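Long-range contact in DUF5624 domain-containing protein (Legionella pneumophila subsp. pneumophila, PDB 4JX2), which is of unknown function but is probably secreted, combining mostly helices with a small mixed beta sheet: residues Ile228-Met239 and Thr387-Leu396. Sequence-based numbering, arbitrary orientation.
Sequences IGTFMLTALQSM and TVGFWMAGEL
Met392 reaches Met232 and Leu236 through a doubly folded chain: CG stands opposite the backbone N (chi1 -173°), and bends at chi2 and chi3 set its methyl CE against Met232 SE and Leu236 CB, each 3.9 Å away. Met232, bent at chi2 (-70°), brings SE and CE across to the other helix, against both Val388 and Trp391. Both residues, like Met239, are selenomethionines. The methyl CE of Met232 lies 3.6 Å from CE3 of Trp391, and SE approaches the six-membered ring obliquely, 4.8 Å from its centroid, in a Met-aromatic contact. Phe369 of helix 366-378 meets the same indole edge-to-face and also touches Met232. Val388 enters as a knob among Ile228, Phe231, Met232 and Ala235, its CG2 3.9 Å from Ala235 CB. Met392 fills the next hole, among Met232, Ala235, Leu236 and Met239. In the reverse direction, the extended end of Met239 drops among Gly389, Met392, Ala393 and Leu396, with CE beside the Gly389 backbone. Leu236 CD1 and Leu396 CD2, 3.9 Å apart, meet where these leucines cross nearly at right angles. No hydrogen bond links the two segments, and the interface is almost wholly buried and apolar. Segments 228-239 and 387-396, their axes 8.9 Å apart and crossing at -52°, give helices 223-247 and 386-398 reciprocal knobs-into-holes packing beside helices 110-117, 175-197 and 366-378 of a mixed helix-and-sheet protein.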
ATOM      1  N   ILE A 228       1.351  10.682 -25.014  1.00 33.56           N
ATOM      2  CA  ILE A 228       0.341  11.379 -24.213  1.00 32.06           C
ATOM      3  C   ILE A 228      -1.049  11.227 -24.878  1.00 39.47           C
ATOM      4  O   ILE A 228      -2.002  10.843 -24.196  1.00 39.79           O
ATOM      5  CB  ILE A 228       0.712  12.866 -23.941  1.00 33.70           C
ATOM      6  CG1 ILE A 228       2.127  13.023 -23.280  1.00 33.63           C
ATOM      7  CG2 ILE A 228      -0.379  13.583 -23.127  1.00 31.39           C
ATOM      8  CD1 ILE A 228       2.486  12.052 -22.029  1.00 33.43           C
ATOM      9  N   GLY A 229      -1.129  11.472 -26.190  1.00 36.77           N
ATOM     10  CA  GLY A 229      -2.371  11.377 -26.948  1.00 36.97           C
ATOM     11  C   GLY A 229      -3.058  10.032 -26.812  1.00 42.14           C
ATOM     12  O   GLY A 229      -4.246   9.961 -26.500  1.00 43.21           O
ATOM     13  N   THR A 230      -2.292   8.952 -26.994  1.00 38.72           N
ATOM     14  CA  THR A 230      -2.768   7.566 -26.894  1.00 37.57           C
ATOM     15  C   THR A 230      -3.201   7.237 -25.473  1.00 39.45           C
ATOM     16  O   THR A 230      -4.253   6.625 -25.318  1.00 41.43           O
ATOM     17  CB  THR A 230      -1.710   6.581 -27.377  1.00 39.36           C
ATOM     18  OG1 THR A 230      -0.461   6.869 -26.738  1.00 41.58           O
ATOM     19  CG2 THR A 230      -1.549   6.596 -28.862  1.00 29.76           C
ATOM     20  N   PHE A 231      -2.420   7.646 -24.446  1.00 31.88           N
ATOM     21  CA  PHE A 231      -2.771   7.419 -23.043  1.00 31.93           C
ATOM     22  C   PHE A 231      -4.102   8.129 -22.709  1.00 35.23           C
ATOM     23  O   PHE A 231      -4.978   7.550 -22.048  1.00 34.51           O
ATOM     24  CB  PHE A 231      -1.644   7.895 -22.094  1.00 33.69           C
ATOM     25  CG  PHE A 231      -0.472   6.954 -21.928  1.00 35.94           C
ATOM     26  CD1 PHE A 231      -0.672   5.597 -21.717  1.00 39.67           C
ATOM     27  CD2 PHE A 231       0.834   7.438 -21.912  1.00 39.08           C
ATOM     28  CE1 PHE A 231       0.421   4.734 -21.528  1.00 40.58           C
ATOM     29  CE2 PHE A 231       1.928   6.568 -21.764  1.00 41.20           C
ATOM     30  CZ  PHE A 231       1.711   5.225 -21.550  1.00 39.19           C
HETATM   31  N   MSE A 232      -4.245   9.379 -23.194  1.00 29.71           N
HETATM   32  CA  MSE A 232      -5.443  10.201 -23.048  1.00 28.26           C
HETATM   33  C   MSE A 232      -6.680   9.499 -23.617  1.00 35.36           C
HETATM   34  O   MSE A 232      -7.743   9.556 -23.009  1.00 36.85           O
HETATM   35  CB  MSE A 232      -5.264  11.546 -23.775  1.00 29.09           C
HETATM   36  CG  MSE A 232      -4.449  12.550 -23.022  1.00 33.88           C
HETATM   37 SE   MSE A 232      -5.301  13.270 -21.440  0.75 39.30          SE
HETATM   38  CE  MSE A 232      -3.908  14.491 -20.809  1.00 34.72           C
ATOM     39  N   LEU A 233      -6.553   8.861 -24.784  1.00 32.31           N
ATOM     40  CA  LEU A 233      -7.698   8.230 -25.441  1.00 33.08           C
ATOM     41  C   LEU A 233      -8.115   6.985 -24.730  1.00 37.00           C
ATOM     42  O   LEU A 233      -9.304   6.683 -24.678  1.00 39.40           O
ATOM     43  CB  LEU A 233      -7.420   7.940 -26.919  1.00 33.38           C
ATOM     44  CG  LEU A 233      -7.231   9.173 -27.836  1.00 36.60           C
ATOM     45  CD1 LEU A 233      -6.680   8.743 -29.153  1.00 36.40           C
ATOM     46  CD2 LEU A 233      -8.532   9.948 -28.029  1.00 36.42           C
ATOM     47  N   THR A 234      -7.143   6.286 -24.154  1.00 31.07           N
ATOM     48  CA  THR A 234      -7.327   5.068 -23.376  1.00 30.13           C
ATOM     49  C   THR A 234      -8.095   5.429 -22.102  1.00 35.45           C
ATOM     50  O   THR A 234      -9.082   4.755 -21.810  1.00 37.34           O
ATOM     51  CB  THR A 234      -5.966   4.401 -23.110  1.00 32.70           C
ATOM     52  OG1 THR A 234      -5.350   4.034 -24.352  1.00 37.20           O
ATOM     53  CG2 THR A 234      -6.085   3.176 -22.275  1.00 25.82           C
ATOM     54  N   ALA A 235      -7.673   6.500 -21.367  1.00 30.12           N
ATOM     55  CA  ALA A 235      -8.342   6.992 -20.152  1.00 28.91           C
ATOM     56  C   ALA A 235      -9.785   7.396 -20.466  1.00 33.76           C
ATOM     57  O   ALA A 235     -10.714   6.963 -19.778  1.00 33.66           O
ATOM     58  CB  ALA A 235      -7.586   8.190 -19.585  1.00 29.15           C
ATOM     59  N   LEU A 236      -9.960   8.201 -21.536  1.00 29.88           N
ATOM     60  CA  LEU A 236     -11.239   8.690 -22.008  1.00 29.67           C
ATOM     61  C   LEU A 236     -12.187   7.527 -22.328  1.00 36.02           C
ATOM     62  O   LEU A 236     -13.329   7.573 -21.891  1.00 37.29           O
ATOM     63  CB  LEU A 236     -11.039   9.599 -23.238  1.00 29.10           C
ATOM     64  CG  LEU A 236     -12.286  10.134 -23.971  1.00 33.50           C
ATOM     65  CD1 LEU A 236     -13.208  10.944 -23.035  1.00 33.04           C
ATOM     66  CD2 LEU A 236     -11.880  10.965 -25.205  1.00 34.47           C
ATOM     67  N   GLN A 237     -11.712   6.488 -23.036  1.00 32.65           N
ATOM     68  CA  GLN A 237     -12.549   5.363 -23.436  1.00 33.45           C
ATOM     69  C   GLN A 237     -13.025   4.568 -22.230  1.00 39.54           C
ATOM     70  O   GLN A 237     -14.227   4.305 -22.096  1.00 41.54           O
ATOM     71  CB  GLN A 237     -11.826   4.457 -24.453  1.00 34.24           C
ATOM     72  CG  GLN A 237     -12.553   3.150 -24.846  1.00 33.12           C
ATOM     73  CD  GLN A 237     -13.896   3.255 -25.539  1.00 53.72           C
ATOM     74  OE1 GLN A 237     -14.590   4.265 -25.488  1.00 49.10           O
ATOM     75  NE2 GLN A 237     -14.302   2.184 -26.209  1.00 47.52           N
ATOM     76  N   SER A 238     -12.089   4.221 -21.356  1.00 34.58           N
ATOM     77  CA  SER A 238     -12.294   3.439 -20.144  1.00 34.26           C
ATOM     78  C   SER A 238     -13.292   4.147 -19.199  1.00 37.26           C
ATOM     79  O   SER A 238     -14.250   3.515 -18.719  1.00 37.69           O
ATOM     80  CB  SER A 238     -10.939   3.200 -19.477  1.00 36.95           C
ATOM     81  OG  SER A 238     -11.042   2.653 -18.175  1.00 52.01           O
HETATM   82  N   MSE A 239     -13.093   5.462 -18.984  1.00 32.28           N
HETATM   83  CA  MSE A 239     -13.957   6.248 -18.106  1.00 32.90           C
HETATM   84  C   MSE A 239     -15.338   6.506 -18.731  1.00 39.36           C
HETATM   85  O   MSE A 239     -16.337   6.459 -18.009  1.00 41.30           O
HETATM   86  CB  MSE A 239     -13.285   7.565 -17.727  1.00 34.97           C
HETATM   87  CG  MSE A 239     -12.065   7.388 -16.825  1.00 40.86           C
HETATM   88 SE   MSE A 239     -11.251   9.099 -16.382  0.75 48.36          SE
HETATM   89  CE  MSE A 239      -9.406   8.566 -16.125  1.00 44.21           C
ATOM     90  N   THR A 387      -0.241   9.097 -15.592  1.00 32.57           N
ATOM     91  CA  THR A 387       0.272  10.175 -16.448  1.00 32.52           C
ATOM     92  C   THR A 387      -0.862  11.109 -16.877  1.00 38.02           C
ATOM     93  O   THR A 387      -0.641  12.319 -17.013  1.00 39.17           O
ATOM     94  CB  THR A 387       0.954   9.586 -17.707  1.00 31.82           C
ATOM     95  OG1 THR A 387       1.996   8.706 -17.323  1.00 27.92           O
ATOM     96  CG2 THR A 387       1.484  10.644 -18.650  1.00 27.87           C
ATOM     97  N   VAL A 388      -2.063  10.532 -17.141  1.00 32.48           N
ATOM     98  CA  VAL A 388      -3.203  11.279 -17.663  1.00 31.22           C
ATOM     99  C   VAL A 388      -4.496  11.072 -16.844  1.00 34.64           C
ATOM    100  O   VAL A 388      -5.406  11.899 -16.953  1.00 34.09           O
ATOM    101  CB  VAL A 388      -3.442  10.933 -19.160  1.00 34.11           C
ATOM    102  CG1 VAL A 388      -2.218  11.254 -20.026  1.00 33.03           C
ATOM    103  CG2 VAL A 388      -3.909   9.485 -19.359  1.00 33.55           C
ATOM    104  N   GLY A 389      -4.577   9.965 -16.093  1.00 30.71           N
ATOM    105  CA  GLY A 389      -5.742   9.562 -15.312  1.00 30.43           C
ATOM    106  C   GLY A 389      -6.331  10.642 -14.431  1.00 36.17           C
ATOM    107  O   GLY A 389      -7.544  10.887 -14.495  1.00 37.46           O
ATOM    108  N   PHE A 390      -5.462  11.311 -13.608  1.00 30.60           N
ATOM    109  CA  PHE A 390      -5.868  12.416 -12.728  1.00 29.39           C
ATOM    110  C   PHE A 390      -6.394  13.597 -13.536  1.00 36.43           C
ATOM    111  O   PHE A 390      -7.411  14.177 -13.152  1.00 40.27           O
ATOM    112  CB  PHE A 390      -4.730  12.857 -11.791  1.00 29.48           C
ATOM    113  CG  PHE A 390      -4.433  11.854 -10.701  1.00 28.85           C
ATOM    114  CD1 PHE A 390      -3.542  10.807 -10.918  1.00 29.96           C
ATOM    115  CD2 PHE A 390      -5.037  11.958  -9.454  1.00 28.92           C
ATOM    116  CE1 PHE A 390      -3.293   9.857  -9.925  1.00 29.37           C
ATOM    117  CE2 PHE A 390      -4.759  11.021  -8.444  1.00 30.65           C
ATOM    118  CZ  PHE A 390      -3.911   9.965  -8.699  1.00 28.25           C
ATOM    119  N   TRP A 391      -5.742  13.929 -14.669  1.00 31.89           N
ATOM    120  CA  TRP A 391      -6.180  15.029 -15.550  1.00 31.62           C
ATOM    121  C   TRP A 391      -7.518  14.713 -16.257  1.00 34.42           C
ATOM    122  O   TRP A 391      -8.428  15.547 -16.221  1.00 36.45           O
ATOM    123  CB  TRP A 391      -5.108  15.392 -16.605  1.00 29.78           C
ATOM    124  CG  TRP A 391      -5.424  16.694 -17.271  1.00 30.98           C
ATOM    125  CD1 TRP A 391      -5.150  17.948 -16.795  1.00 34.13           C
ATOM    126  CD2 TRP A 391      -6.228  16.877 -18.447  1.00 30.92           C
ATOM    127  NE1 TRP A 391      -5.707  18.899 -17.619  1.00 34.26           N
ATOM    128  CE2 TRP A 391      -6.357  18.272 -18.654  1.00 35.38           C
ATOM    129  CE3 TRP A 391      -6.839  15.999 -19.360  1.00 31.53           C
ATOM    130  CZ2 TRP A 391      -7.048  18.807 -19.752  1.00 34.61           C
ATOM    131  CZ3 TRP A 391      -7.544  16.530 -20.428  1.00 33.45           C
ATOM    132  CH2 TRP A 391      -7.625  17.920 -20.628  1.00 34.46           C
HETATM  133  N   MSE A 392      -7.620  13.543 -16.934  1.00 27.63           N
HETATM  134  CA  MSE A 392      -8.828  13.171 -17.666  1.00 26.50           C
HETATM  135  C   MSE A 392     -10.045  13.013 -16.719  1.00 33.70           C
HETATM  136  O   MSE A 392     -11.137  13.384 -17.125  1.00 36.31           O
HETATM  137  CB  MSE A 392      -8.602  11.927 -18.544  1.00 27.43           C
HETATM  138  CG  MSE A 392      -9.794  11.597 -19.476  1.00 34.12           C
HETATM  139 SE   MSE A 392     -10.354  13.049 -20.685  0.75 41.83          SE
HETATM  140  CE  MSE A 392      -9.066  12.831 -22.143  1.00 38.47           C
ATOM    141  N   ALA A 393      -9.873  12.531 -15.470  1.00 30.49           N
ATOM    142  CA  ALA A 393     -11.001  12.432 -14.535  1.00 31.12           C
ATOM    143  C   ALA A 393     -11.544  13.830 -14.218  1.00 36.39           C
ATOM    144  O   ALA A 393     -12.749  14.035 -14.269  1.00 38.95           O
ATOM    145  CB  ALA A 393     -10.580  11.724 -13.261  1.00 31.47           C
ATOM    146  N   GLY A 394     -10.645  14.788 -13.988  1.00 31.42           N
ATOM    147  CA  GLY A 394     -10.988  16.172 -13.694  1.00 31.33           C
ATOM    148  C   GLY A 394     -11.630  16.906 -14.849  1.00 36.79           C
ATOM    149  O   GLY A 394     -12.618  17.626 -14.642  1.00 37.78           O
ATOM    150  N   GLU A 395     -11.074  16.733 -16.073  1.00 33.66           N
ATOM    151  CA  GLU A 395     -11.606  17.351 -17.300  1.00 34.75           C
ATOM    152  C   GLU A 395     -13.010  16.853 -17.583  1.00 36.82           C
ATOM    153  O   GLU A 395     -13.903  17.664 -17.840  1.00 37.67           O
ATOM    154  CB  GLU A 395     -10.674  17.079 -18.504  1.00 36.45           C
ATOM    155  CG  GLU A 395     -11.157  17.646 -19.844  1.00 41.67           C
ATOM    156  CD  GLU A 395     -11.009  19.134 -20.067  1.00 45.64           C
ATOM    157  OE1 GLU A 395     -10.648  19.845 -19.104  1.00 44.01           O
ATOM    158  OE2 GLU A 395     -11.255  19.593 -21.206  1.00 36.59           O
ATOM    159  N   LEU A 396     -13.216  15.528 -17.502  1.00 32.81           N
ATOM    160  CA  LEU A 396     -14.538  14.918 -17.713  1.00 33.67           C
ATOM    161  C   LEU A 396     -15.552  15.447 -16.696  1.00 37.82           C
ATOM    162  O   LEU A 396     -16.646  15.843 -17.092  1.00 39.14           O
ATOM    163  CB  LEU A 396     -14.461  13.384 -17.657  1.00 32.74           C
ATOM    164  CG  LEU A 396     -13.931  12.694 -18.936  1.00 34.60           C
ATOM    165  CD1 LEU A 396     -13.670  11.218 -18.670  1.00 33.25           C
ATOM    166  CD2 LEU A 396     -14.875  12.901 -20.144  1.00 31.46           C
TER